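Local coordinates for tyrosine recombinase XerH (Helicobacter pylori, PDB 5JJV), which cuts and rejoins DNA at difH sites as a site-specific tyrosine recombinase that takes part in chromosome segregation, at the interface of chains A and B. Numbering follows the deposited sequence. Chains: chain A/B, Tyrosine recombinase XerH.

The interface of chains A and B. Residues chain A 3, 141-142, 153; chain B 107, 153-155, 157.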
# COMPACT_ATOMS: atom_id res chain seq x y z
N LYS A 3 6.40 27.72 23.82
CA LYS A 3 5.05 27.18 23.80
C LYS A 3 4.10 28.03 24.63
O LYS A 3 4.50 28.65 25.62
CB LYS A 3 5.04 25.74 24.30
CG LYS A 3 5.87 24.78 23.46
CD LYS A 3 5.65 23.33 23.87
CE LYS A 3 6.55 22.40 23.07
NZ LYS A 3 6.23 20.97 23.31
N ASP A 141 -0.84 21.11 18.54
CA ASP A 141 -0.46 19.98 19.38
C ASP A 141 1.01 20.03 19.80
O ASP A 141 1.38 19.49 20.84
CB ASP A 141 -0.75 18.66 18.67
CG ASP A 141 -2.22 18.30 18.69
OD1 ASP A 141 -2.96 18.88 19.51
OD2 ASP A 141 -2.63 17.44 17.89
N LYS A 142 1.85 20.67 18.99
CA LYS A 142 3.28 20.72 19.27
C LYS A 142 3.69 22.01 19.96
O LYS A 142 4.82 22.13 20.44
CB LYS A 142 4.09 20.54 17.98
CG LYS A 142 4.24 21.82 17.17
CD LYS A 142 5.39 21.72 16.19
CE LYS A 142 5.65 23.06 15.51
NZ LYS A 142 6.85 23.02 14.63
N ILE A 153 -3.65 17.40 23.39
CA ILE A 153 -3.33 16.84 22.08
C ILE A 153 -4.58 16.47 21.29
O ILE A 153 -5.29 15.53 21.63
CB ILE A 153 -2.44 15.59 22.22
CG1 ILE A 153 -1.13 15.95 22.93
CG2 ILE A 153 -2.15 14.99 20.85
CD1 ILE A 153 -0.30 16.99 22.21
N GLU B 107 12.59 22.09 20.29
CA GLU B 107 12.97 22.05 18.88
C GLU B 107 14.15 22.97 18.59
O GLU B 107 15.05 22.63 17.82
CB GLU B 107 11.78 22.44 18.01
CG GLU B 107 11.65 21.65 16.72
CD GLU B 107 10.47 22.09 15.88
OE1 GLU B 107 10.53 23.20 15.30
OE2 GLU B 107 9.48 21.34 15.81
N ILE B 153 4.90 15.65 27.87
CA ILE B 153 4.86 15.52 26.42
C ILE B 153 5.82 16.47 25.72
O ILE B 153 5.70 17.69 25.83
CB ILE B 153 3.43 15.78 25.88
CG1 ILE B 153 2.44 14.79 26.50
CG2 ILE B 153 3.41 15.67 24.36
CD1 ILE B 153 1.01 15.03 26.08
N TYR B 154 6.79 15.90 25.01
CA TYR B 154 7.70 16.69 24.19
C TYR B 154 7.05 17.05 22.86
O TYR B 154 6.97 18.22 22.49
CB TYR B 154 9.01 15.94 23.94
CG TYR B 154 9.98 15.96 25.10
CD1 TYR B 154 10.75 17.09 25.36
CD2 TYR B 154 10.15 14.86 25.92
CE1 TYR B 154 11.64 17.13 26.41
CE2 TYR B 154 11.04 14.88 26.97
CZ TYR B 154 11.79 16.01 27.21
OH TYR B 154 12.68 16.04 28.26
N ASN B 155 6.58 16.02 22.15
CA ASN B 155 5.98 16.17 20.83
C ASN B 155 6.92 16.92 19.89
O ASN B 155 6.53 17.89 19.25
CB ASN B 155 4.63 16.88 20.92
CG ASN B 155 3.75 16.62 19.71
OD1 ASN B 155 4.23 16.35 18.62
ND2 ASN B 155 2.44 16.69 19.92
N THR B 157 8.93 17.56 16.65
CA THR B 157 8.90 17.24 15.23
C THR B 157 9.84 18.15 14.45
O THR B 157 9.43 19.21 13.97
CB THR B 157 7.48 17.37 14.64
OG1 THR B 157 7.02 18.72 14.78
CG2 THR B 157 6.51 16.44 15.36
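A:Lys3 and A:Lys142 reach to separate points on chain B, the loop at B:Tyr154 and the start of a helix at B:Glu107. A:Lys3, extended past CG, brings its side-chain amine NZ 3.0 Å from the main-chain O of B:Tyr154; this hydrogen bond lies in the carbonyl plane at a C=O...N angle of 145°. A:Lys142 crosses the carboxylate arm of B:Glu107 at about a right angle, its NZ 3.3 Å from OE2 and 3.7 Å from OE1, a long, weak salt bridge that favours one oxygen. On the way its CD skims OG1 of B:Thr157 at 3.7 Å.

The side chain of B:Asn155, CG anti to its own N (chi1 -159°), lies against the A:Asp141-A:Lys142 main chain. Its ND2 comes 3.1 Å from O of A:Asp141, but the amide hydrogens are not directed at this oxygen, so the pair is packing. ND2 also meets CD1 of A:Ile153, tip to tip, at 3.6 Å. CG1 of A:Ile153 and CD1 of B:Ile153 touch at 3.9 Å where the two isoleucines meet tip to tip.

Behind this shell, A:Lys142 has CG in the crowded position between N and carbonyl carbon (chi1 82°), and B:Asn155 has a left-handed backbone conformation.

A:Asp141 and A:Lys142 lie in the last turn of helix 123-143, and B:Glu107 opens helix 107-117. This contact between recombinase copies in the DNA-bound tetramer, part of an inexact two-fold interface, probably helps hold them together; its centre is about 35 Å from catalytic B:Arg214.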